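Local structure of phage-related conserved hypothetical protein, BB2244 (Bordetella bronchiseptica, 2BDV) at residues P32-P37 / P118-G123; W60-H65 / F69-A74; E80-P85 / R186-L191. The protein is of unknown function but belongs to the SOS response associated peptidase (SRAP) family, whose characterised members bind abasic sites in single-stranded DNA, and may act likewise. One frame throughout, in Å; residues are numbered along the deposited sequence.

Contact 1: P32-P37 / P118-G123; sequences PRYNIP and PYYIHG
Tyr34 and Tyr120 make this contact between their aromatic side chains alone; their CA atoms are 10.2 Å apart, and no hydrogen bond links the two backbones.

The aromatic interaction is an edge-to-face pair in which the edge of Tyr34 is directed at the face of Tyr120. The ring centroids lie 5.3 Å apart and the planes meet at 53°, well tilted from a perpendicular T. The hydroxyl end of Tyr34 leads the approach: its OH rides over one face of the Tyr120 ring, displaced toward the rim, and comes within 3.8 Å of Tyr120 CG. Farther back on its own ring, Tyr34 CE1 lies 4.2 Å from Tyr120 CZ, adding an apolar touch near the phenol end of Tyr120. The chain turns a corner at Tyr34, and there a chi1 of -168° sets CG opposite the backbone N, which carries the ring past Ala6 of strand 5-7 toward Tyr120.

The polar end of Tyr34 has a partner of its own: the hydroxyl, while resting on the Tyr120 ring, also makes a weak hydrogen bond with Tyr203 OH. The Tyr34 side chain touches Lys8, as that of Tyr120 does, and Gln207 as well.

In the fold, strand 116-123 runs between strands 101-107 and 201-204 in an antiparallel sheet, and the Tyr120 ring also meets that of Tyr103, whose hydroxyl hydrogen-bonds to Tyr34 O. Segment 32-37 pairs through backbone bonds of Arg33 and Ile36 with strand 5-7, at the far border of the same sheet, and Ala6 of that strand is touched by both tyrosines.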
loop_
_atom_site.group_PDB
_atom_site.type_symbol
_atom_site.label_atom_id
_atom_site.label_comp_id
_atom_site.label_asym_id
_atom_site.label_seq_id
_atom_site.Cartn_x
_atom_site.Cartn_y
_atom_site.Cartn_z
ATOM N N PRO A 32 0.016 -14.982 9.739
ATOM C CA PRO A 32 0.083 -14.372 8.407
ATOM C C PRO A 32 -1.297 -14.228 7.753
ATOM O O PRO A 32 -2.188 -15.054 7.965
ATOM C CB PRO A 32 1.004 -15.323 7.640
ATOM C CG PRO A 32 0.694 -16.649 8.257
ATOM C CD PRO A 32 0.628 -16.323 9.735
ATOM N N ARG A 33 -1.467 -13.169 6.969
ATOM C CA ARG A 33 -2.729 -12.910 6.287
ATOM C C ARG A 33 -2.518 -12.905 4.782
ATOM O O ARG A 33 -1.831 -12.035 4.245
ATOM C CB ARG A 33 -3.303 -11.565 6.731
ATOM C CG ARG A 33 -3.558 -11.474 8.222
ATOM C CD ARG A 33 -4.641 -12.440 8.648
ATOM N NE ARG A 33 -4.320 -13.098 9.908
ATOM C CZ ARG A 33 -5.083 -14.023 10.479
ATOM N NH1 ARG A 33 -4.712 -14.576 11.626
ATOM N NH2 ARG A 33 -6.222 -14.392 9.903
ATOM N N TYR A 34 -3.113 -13.881 4.105
ATOM C CA TYR A 34 -2.984 -13.998 2.655
ATOM C C TYR A 34 -4.017 -13.135 1.920
ATOM O O TYR A 34 -3.819 -12.786 0.760
ATOM C CB TYR A 34 -3.127 -15.476 2.235
ATOM C CG TYR A 34 -2.728 -15.785 0.791
ATOM C CD1 TYR A 34 -1.463 -15.436 0.299
ATOM C CD2 TYR A 34 -3.615 -16.433 -0.082
ATOM C CE1 TYR A 34 -1.090 -15.722 -1.029
ATOM C CE2 TYR A 34 -3.250 -16.724 -1.412
ATOM C CZ TYR A 34 -1.988 -16.362 -1.876
ATOM O OH TYR A 34 -1.630 -16.624 -3.183
ATOM N N ASN A 35 -5.103 -12.777 2.605
ATOM C CA ASN A 35 -6.168 -11.975 2.002
ATOM C C ASN A 35 -6.467 -10.756 2.864
ATOM O O ASN A 35 -7.228 -10.842 3.828
ATOM C CB ASN A 35 -7.434 -12.824 1.859
ATOM C CG ASN A 35 -8.549 -12.099 1.129
ATOM O OD1 ASN A 35 -8.438 -11.796 -0.063
ATOM N ND2 ASN A 35 -9.635 -11.816 1.842
ATOM N N ILE A 36 -5.883 -9.616 2.506
ATOM C CA ILE A 36 -6.069 -8.398 3.281
ATOM C C ILE A 36 -6.742 -7.279 2.502
ATOM O O ILE A 36 -6.183 -6.747 1.542
ATOM C CB ILE A 36 -4.721 -7.878 3.809
ATOM C CG1 ILE A 36 -4.027 -8.969 4.628
ATOM C CG2 ILE A 36 -4.938 -6.629 4.638
ATOM C CD1 ILE A 36 -2.636 -8.599 5.098
ATOM N N PRO A 37 -7.967 -6.915 2.902
ATOM C CA PRO A 37 -8.697 -5.845 2.222
ATOM C C PRO A 37 -8.662 -4.561 3.028
ATOM O O PRO A 37 -8.175 -4.535 4.153
ATOM C CB PRO A 37 -10.108 -6.399 2.159
ATOM C CG PRO A 37 -10.239 -7.010 3.526
ATOM C CD PRO A 37 -8.898 -7.749 3.689
ATOM N N PRO A 118 -9.359 -13.600 -10.455
ATOM C CA PRO A 118 -8.360 -12.987 -9.572
ATOM C C PRO A 118 -6.930 -13.485 -9.830
ATOM O O PRO A 118 -6.711 -14.675 -10.061
ATOM C CB PRO A 118 -8.863 -13.366 -8.175
ATOM C CG PRO A 118 -9.535 -14.696 -8.407
ATOM C CD PRO A 118 -10.282 -14.468 -9.698
ATOM N N TYR A 119 -5.964 -12.570 -9.806
ATOM C CA TYR A 119 -4.558 -12.922 -10.008
ATOM C C TYR A 119 -3.740 -12.485 -8.795
ATOM O O TYR A 119 -4.088 -11.512 -8.117
ATOM C CB TYR A 119 -3.981 -12.226 -11.255
ATOM C CG TYR A 119 -4.355 -12.867 -12.568
ATOM C CD1 TYR A 119 -5.599 -12.630 -13.153
ATOM C CD2 TYR A 119 -3.487 -13.754 -13.201
ATOM C CE1 TYR A 119 -5.975 -13.264 -14.334
ATOM C CE2 TYR A 119 -3.852 -14.394 -14.384
ATOM C CZ TYR A 119 -5.100 -14.147 -14.943
ATOM O OH TYR A 119 -5.482 -14.810 -16.092
ATOM N N TYR A 120 -2.661 -13.205 -8.509
ATOM C CA TYR A 120 -1.782 -12.841 -7.399
ATOM C C TYR A 120 -0.453 -12.390 -8.029
ATOM O O TYR A 120 0.122 -13.122 -8.829
ATOM C CB TYR A 120 -1.542 -14.041 -6.464
ATOM C CG TYR A 120 -0.549 -13.747 -5.354
ATOM C CD1 TYR A 120 -0.806 -12.750 -4.418
ATOM C CD2 TYR A 120 0.648 -14.451 -5.251
ATOM C CE1 TYR A 120 0.095 -12.457 -3.412
ATOM C CE2 TYR A 120 1.569 -14.167 -4.241
ATOM C CZ TYR A 120 1.280 -13.164 -3.321
ATOM O OH TYR A 120 2.161 -12.856 -2.302
ATOM N N ILE A 121 0.004 -11.184 -7.684
ATOM C CA ILE A 121 1.252 -10.614 -8.216
ATOM C C ILE A 121 2.289 -10.511 -7.104
ATOM O O ILE A 121 1.963 -10.102 -5.993
ATOM C CB ILE A 121 1.071 -9.160 -8.780
ATOM C CG1 ILE A 121 -0.014 -9.108 -9.850
ATOM C CG2 ILE A 121 2.349 -8.690 -9.438
ATOM C CD1 ILE A 121 -1.403 -9.082 -9.323
ATOM N N HIS A 122 3.539 -10.866 -7.394
ATOM C CA HIS A 122 4.585 -10.785 -6.372
ATOM C C HIS A 122 5.987 -10.620 -6.955
ATOM O O HIS A 122 6.182 -10.648 -8.170
ATOM C CB HIS A 122 4.541 -12.038 -5.497
ATOM C CG HIS A 122 4.962 -13.278 -6.218
ATOM N ND1 HIS A 122 6.280 -13.560 -6.501
ATOM C CD2 HIS A 122 4.234 -14.273 -6.777
ATOM C CE1 HIS A 122 6.347 -14.674 -7.208
ATOM N NE2 HIS A 122 5.120 -15.126 -7.389
ATOM N N GLY A 123 6.955 -10.441 -6.066
ATOM C CA GLY A 123 8.338 -10.291 -6.471
ATOM C C GLY A 123 9.154 -11.447 -5.909
ATOM O O GLY A 123 8.597 -12.481 -5.548
#

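Contact 2: W60-H65 / F69-A74; sequences WGYKPH and FFMINA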
loop_
_atom_site.group_PDB
_atom_site.type_symbol
_atom_site.label_atom_id
_atom_site.label_comp_id
_atom_site.label_asym_id
_atom_site.label_seq_id
_atom_site.Cartn_x
_atom_site.Cartn_y
_atom_site.Cartn_z
ATOM N N TRP A 60 -6.197 0.701 7.199
ATOM C CA TRP A 60 -6.115 0.890 5.755
ATOM C C TRP A 60 -7.454 1.451 5.282
ATOM O O TRP A 60 -8.488 0.797 5.419
ATOM C CB TRP A 60 -5.835 -0.454 5.062
ATOM C CG TRP A 60 -5.637 -0.351 3.580
ATOM C CD1 TRP A 60 -5.382 0.785 2.867
ATOM C CD2 TRP A 60 -5.620 -1.427 2.633
ATOM N NE1 TRP A 60 -5.206 0.487 1.543
ATOM C CE2 TRP A 60 -5.345 -0.866 1.370
ATOM C CE3 TRP A 60 -5.809 -2.815 2.729
ATOM C CZ2 TRP A 60 -5.253 -1.641 0.204
ATOM C CZ3 TRP A 60 -5.720 -3.587 1.581
ATOM C CH2 TRP A 60 -5.442 -2.998 0.329
ATOM N N GLY A 61 -7.437 2.664 4.741
ATOM C CA GLY A 61 -8.662 3.290 4.269
ATOM C C GLY A 61 -8.837 4.670 4.877
ATOM O O GLY A 61 -9.205 4.795 6.048
ATOM N N TYR A 62 -8.571 5.710 4.089
ATOM C CA TYR A 62 -8.680 7.093 4.565
ATOM C C TYR A 62 -10.004 7.770 4.222
ATOM O O TYR A 62 -10.402 7.846 3.058
ATOM C CB TYR A 62 -7.518 7.946 4.027
ATOM C CG TYR A 62 -7.566 9.407 4.447
ATOM C CD1 TYR A 62 -7.608 9.765 5.795
ATOM C CD2 TYR A 62 -7.581 10.432 3.498
ATOM C CE1 TYR A 62 -7.669 11.101 6.187
ATOM C CE2 TYR A 62 -7.639 11.775 3.883
ATOM C CZ TYR A 62 -7.685 12.102 5.227
ATOM O OH TYR A 62 -7.771 13.425 5.627
ATOM N N LYS A 63 -10.663 8.273 5.264
ATOM C CA LYS A 63 -11.943 8.959 5.145
ATOM C C LYS A 63 -11.835 10.418 5.590
ATOM O O LYS A 63 -11.877 10.715 6.784
ATOM C CB LYS A 63 -12.989 8.258 6.009
ATOM C CG LYS A 63 -14.358 8.915 5.965
ATOM C CD LYS A 63 -15.347 8.209 6.884
ATOM C CE LYS A 63 -14.941 8.321 8.346
ATOM N NZ LYS A 63 -15.821 7.483 9.208
ATOM N N PRO A 64 -11.709 11.348 4.630
ATOM C CA PRO A 64 -11.599 12.777 4.947
ATOM C C PRO A 64 -12.739 13.253 5.846
ATOM O O PRO A 64 -13.894 12.864 5.661
ATOM C CB PRO A 64 -11.629 13.437 3.569
ATOM C CG PRO A 64 -12.489 12.499 2.771
ATOM C CD PRO A 64 -11.917 11.153 3.183
ATOM N N HIS A 65 -12.397 14.100 6.812
ATOM C CA HIS A 65 -13.362 14.638 7.770
ATOM C C HIS A 65 -14.634 15.205 7.129
ATOM O O HIS A 65 -15.730 15.050 7.676
ATOM C CB HIS A 65 -12.694 15.728 8.621
ATOM C CG HIS A 65 -13.555 16.243 9.735
ATOM N ND1 HIS A 65 -13.449 17.528 10.222
ATOM C CD2 HIS A 65 -14.533 15.647 10.458
ATOM C CE1 HIS A 65 -14.328 17.703 11.194
ATOM N NE2 HIS A 65 -14.998 16.577 11.357
ATOM N N PHE A 69 -15.971 9.723 1.324
ATOM C CA PHE A 69 -15.026 8.974 0.517
ATOM C C PHE A 69 -14.187 8.054 1.391
ATOM O O PHE A 69 -13.812 8.409 2.506
ATOM C CB PHE A 69 -14.089 9.923 -0.229
ATOM C CG PHE A 69 -14.549 10.282 -1.613
ATOM C CD1 PHE A 69 -15.208 9.351 -2.410
ATOM C CD2 PHE A 69 -14.239 11.524 -2.155
ATOM C CE1 PHE A 69 -15.550 9.646 -3.731
ATOM C CE2 PHE A 69 -14.572 11.830 -3.472
ATOM C CZ PHE A 69 -15.228 10.887 -4.263
ATOM N N PHE A 70 -13.899 6.868 0.878
ATOM C CA PHE A 70 -13.076 5.917 1.599
ATOM C C PHE A 70 -11.912 5.597 0.681
ATOM O O PHE A 70 -11.874 4.542 0.045
ATOM C CB PHE A 70 -13.866 4.659 1.915
ATOM C CG PHE A 70 -13.109 3.668 2.738
ATOM C CD1 PHE A 70 -12.745 2.433 2.202
ATOM C CD2 PHE A 70 -12.781 3.954 4.059
ATOM C CE1 PHE A 70 -12.063 1.493 2.973
ATOM C CE2 PHE A 70 -12.096 3.024 4.845
ATOM C CZ PHE A 70 -11.738 1.786 4.302
HETATM N N MSE A 71 -10.969 6.529 0.614
HETATM C CA MSE A 71 -9.796 6.401 -0.240
HETATM C C MSE A 71 -8.806 5.341 0.219
HETATM O O MSE A 71 -8.267 5.408 1.329
HETATM C CB MSE A 71 -9.102 7.755 -0.345
HETATM C CG MSE A 71 -9.927 8.806 -1.072
HETATM SE SE MSE A 71 -9.348 10.603 -0.625
HETATM C CE MSE A 71 -11.072 11.368 -0.174
ATOM N N ILE A 72 -8.563 4.375 -0.664
ATOM C CA ILE A 72 -7.645 3.273 -0.390
ATOM C C ILE A 72 -6.325 3.397 -1.140
ATOM O O ILE A 72 -5.323 2.804 -0.744
ATOM C CB ILE A 72 -8.271 1.920 -0.761
ATOM C CG1 ILE A 72 -8.592 1.896 -2.261
ATOM C CG2 ILE A 72 -9.526 1.694 0.060
ATOM C CD1 ILE A 72 -9.095 0.557 -2.763
ATOM N N ASN A 73 -6.338 4.150 -2.232
ATOM C CA ASN A 73 -5.144 4.366 -3.041
ATOM C C ASN A 73 -4.927 5.867 -3.196
ATOM O O ASN A 73 -5.888 6.637 -3.225
ATOM C CB ASN A 73 -5.301 3.745 -4.441
ATOM C CG ASN A 73 -5.532 2.244 -4.402
ATOM O OD1 ASN A 73 -4.947 1.531 -3.581
ATOM N ND2 ASN A 73 -6.371 1.754 -5.308
ATOM N N ALA A 74 -3.668 6.280 -3.298
ATOM C CA ALA A 74 -3.342 7.690 -3.463
ATOM C C ALA A 74 -2.673 7.890 -4.823
ATOM O O ALA A 74 -1.526 7.487 -5.026
ATOM C CB ALA A 74 -2.418 8.151 -2.342
#
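Tyr62 and Met71 form a single antiparallel bridge, a hydrogen-bonded pair whose two backbone bonds, Tyr62 N to Met71 O and Met71 N to Tyr62 O, are both 2.8 Å long, the second more bent at 132°. The bridge closes a hairpin-like loop of eight residues and leads into strand 73-75, an outermost strand of a mixed sheet. The Phe70 ring turns back beside Gly61, its CZ 3.4 Å from Gly61 CA; glycine, here at a positive phi of 127°, has no side chain to stand in the way. Beyond the bridge, the selenomethionine at Met71 reaches along the pair toward the turn. Its terminal CE packs tightly on the Pro64 ring, 3.5 Å from CG, the two side chains lying roughly at right angles, while its selenium approaches Tyr62 CD2. Phe69 O receives a CA-H...O contact from Lys63, whose amino end forms a salt bridge with Glu143. At the opposite end, Trp60, its ring stacked on Phe147, directs its indole N-H almost within the ring plane to a lone pair of Ile72 O, NE1 to O 3.3 Å at 160°.

Contact 3: E80-P85 / R186-L191; sequences ERHGWP and RAKEIL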
loop_
_atom_site.group_PDB
_atom_site.type_symbol
_atom_site.label_atom_id
_atom_site.label_comp_id
_atom_site.label_asym_id
_atom_site.label_seq_id
_atom_site.Cartn_x
_atom_site.Cartn_y
_atom_site.Cartn_z
ATOM N N GLU A 80 2.082 14.406 -6.860
ATOM C CA GLU A 80 3.086 15.188 -7.578
ATOM C C GLU A 80 2.636 16.640 -7.771
ATOM O O GLU A 80 3.417 17.571 -7.568
ATOM C CB GLU A 80 3.371 14.566 -8.951
ATOM C CG GLU A 80 4.028 13.194 -8.915
ATOM C CD GLU A 80 5.279 13.175 -8.057
ATOM O OE1 GLU A 80 6.092 14.114 -8.177
ATOM O OE2 GLU A 80 5.455 12.218 -7.275
ATOM N N ARG A 81 1.377 16.819 -8.168
ATOM C CA ARG A 81 0.808 18.144 -8.394
ATOM C C ARG A 81 0.446 18.774 -7.049
ATOM O O ARG A 81 -0.151 19.851 -6.993
ATOM C CB ARG A 81 -0.457 18.045 -9.261
ATOM C CG ARG A 81 -0.357 17.086 -10.447
ATOM C CD ARG A 81 0.591 17.575 -11.535
ATOM N NE ARG A 81 0.949 16.506 -12.469
ATOM C CZ ARG A 81 1.583 16.693 -13.623
ATOM N NH1 ARG A 81 1.932 17.917 -14.001
ATOM N NH2 ARG A 81 1.880 15.656 -14.394
ATOM N N HIS A 82 0.804 18.084 -5.972
ATOM C CA HIS A 82 0.531 18.540 -4.614
ATOM C C HIS A 82 -0.946 18.882 -4.457
ATOM O O HIS A 82 -1.307 20.004 -4.110
ATOM C CB HIS A 82 1.400 19.759 -4.283
ATOM C CG HIS A 82 1.606 19.975 -2.816
ATOM N ND1 HIS A 82 1.046 21.033 -2.131
ATOM C CD2 HIS A 82 2.309 19.267 -1.901
ATOM C CE1 HIS A 82 1.395 20.967 -0.859
ATOM N NE2 HIS A 82 2.162 19.904 -0.692
ATOM N N GLY A 83 -1.799 17.898 -4.718
ATOM C CA GLY A 83 -3.228 18.118 -4.606
ATOM C C GLY A 83 -3.850 17.498 -3.371
ATOM O O GLY A 83 -3.203 16.746 -2.640
ATOM N N TRP A 84 -5.117 17.829 -3.151
ATOM C CA TRP A 84 -5.901 17.339 -2.025
ATOM C C TRP A 84 -6.172 15.844 -2.212
ATOM O O TRP A 84 -6.417 15.385 -3.327
ATOM C CB TRP A 84 -7.246 18.097 -1.960
ATOM C CG TRP A 84 -8.068 17.848 -0.705
ATOM C CD1 TRP A 84 -7.878 18.408 0.530
ATOM C CD2 TRP A 84 -9.193 16.961 -0.571
ATOM N NE1 TRP A 84 -8.814 17.922 1.421
ATOM C CE2 TRP A 84 -9.631 17.034 0.771
ATOM C CE3 TRP A 84 -9.871 16.111 -1.453
ATOM C CZ2 TRP A 84 -10.713 16.292 1.250
ATOM C CZ3 TRP A 84 -10.953 15.366 -0.977
ATOM C CH2 TRP A 84 -11.361 15.465 0.365
ATOM N N PRO A 85 -6.130 15.070 -1.118
ATOM C CA PRO A 85 -5.829 15.566 0.227
ATOM C C PRO A 85 -4.420 15.169 0.639
ATOM O O PRO A 85 -3.954 15.503 1.726
ATOM C CB PRO A 85 -6.879 14.870 1.071
ATOM C CG PRO A 85 -6.880 13.511 0.459
ATOM C CD PRO A 85 -6.875 13.801 -1.037
ATOM N N ARG A 186 11.912 15.947 -2.038
ATOM C CA ARG A 186 12.670 14.723 -2.230
ATOM C C ARG A 186 11.715 13.533 -2.232
ATOM O O ARG A 186 11.908 12.574 -2.974
ATOM C CB ARG A 186 13.720 14.570 -1.119
ATOM C CG ARG A 186 14.505 13.256 -1.157
ATOM C CD ARG A 186 15.225 13.043 -2.491
ATOM N NE ARG A 186 15.649 11.653 -2.672
ATOM C CZ ARG A 186 15.928 11.108 -3.853
ATOM N NH1 ARG A 186 15.835 11.837 -4.958
ATOM N NH2 ARG A 186 16.280 9.834 -3.938
ATOM N N ALA A 187 10.678 13.612 -1.405
ATOM C CA ALA A 187 9.687 12.548 -1.310
ATOM C C ALA A 187 8.966 12.351 -2.637
ATOM O O ALA A 187 8.725 11.224 -3.068
ATOM C CB ALA A 187 8.672 12.871 -0.214
ATOM N N LYS A 188 8.614 13.450 -3.286
ATOM C CA LYS A 188 7.920 13.349 -4.556
ATOM C C LYS A 188 8.773 12.658 -5.621
ATOM O O LYS A 188 8.265 11.843 -6.385
ATOM C CB LYS A 188 7.470 14.738 -5.002
ATOM C CG LYS A 188 6.306 15.253 -4.168
ATOM C CD LYS A 188 6.090 16.735 -4.358
ATOM C CE LYS A 188 4.960 17.238 -3.486
ATOM N NZ LYS A 188 4.952 18.732 -3.445
ATOM N N GLU A 189 10.066 12.965 -5.665
ATOM C CA GLU A 189 10.959 12.336 -6.634
ATOM C C GLU A 189 11.025 10.820 -6.427
ATOM O O GLU A 189 10.888 10.042 -7.375
ATOM C CB GLU A 189 12.376 12.916 -6.520
ATOM C CG GLU A 189 12.552 14.321 -7.098
ATOM C CD GLU A 189 13.951 14.872 -6.872
ATOM O OE1 GLU A 189 14.288 15.929 -7.460
ATOM O OE2 GLU A 189 14.713 14.250 -6.094
ATOM N N ILE A 190 11.239 10.411 -5.180
ATOM C CA ILE A 190 11.333 8.997 -4.826
ATOM C C ILE A 190 10.118 8.220 -5.327
ATOM O O ILE A 190 10.241 7.117 -5.849
ATOM C CB ILE A 190 11.435 8.822 -3.293
ATOM C CG1 ILE A 190 12.745 9.432 -2.788
ATOM C CG2 ILE A 190 11.381 7.341 -2.920
ATOM C CD1 ILE A 190 12.945 9.306 -1.294
ATOM N N LEU A 191 8.951 8.826 -5.169
ATOM C CA LEU A 191 7.703 8.208 -5.560
ATOM C C LEU A 191 7.652 7.661 -6.978
ATOM O O LEU A 191 6.935 6.698 -7.239
ATOM C CB LEU A 191 6.567 9.195 -5.344
ATOM C CG LEU A 191 5.393 8.649 -4.541
ATOM C CD1 LEU A 191 5.860 7.738 -3.406
ATOM C CD2 LEU A 191 4.609 9.824 -4.011
#
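His82 closes helix 76-80 with a Schellman motif, and at this C-terminal cap the side chains of Glu80 and His82 meet helix 184-191 through Lys188. The positive phi of His82, 52°, marks where the chain leaves the helix. Lys188 extends beyond CG with its later torsions near 180°, running antiparallel to the Glu80 side chain, so that the two slide past each other and their charged ends part: Glu80 OE1 is 6.7 Å from Lys188 NZ. The carboxylate lies instead over the lysine's base, with OE1 3.5 Å from Lys188 CB. Glu80 OE2 comes within 3.0 Å of Lys188 O, two acceptors that do not bond; Arg192, in a salt bridge with Glu80 OE1, probably offsets the unfavourable charge there. At the far end of the lysine, NZ stands 3.1 Å from His82 CD2, at a slant to the imidazole, without a hydrogen bond. Leu191 adds a looser touch, its CB 3.8 Å from Glu80 OE2. The same leucine packs on Leu76 and Ile79 of helix 76-80 and on Trp177 of helix 171-178, placing helix 184-191 against both.

Overall arrangement
The contacts follow one another across the fold, with contact 2 in the middle. It touches contact 1 where Trp60 packs on the carbonyls of Ile36 and Pro37, and contact 3 where Pro64, Tyr62 and Met71 meet Trp84 and Pro85. Contacts 1 and 3 lie on opposite sides of the chain's centre. All are partly buried, but contact 1 has no exposed touching residue, whereas Phe69, Phe70 and His82 are exposed. Contact 1 is aromatic and joins strand 116-123 to a segment hydrogen-bonded to strand 5-7 of the same sheet; contact 2 combines backbone bonds, an indole N-H bond and apolar packing; contact 3, farthest from the centre, joins two helix ends without a hydrogen bond.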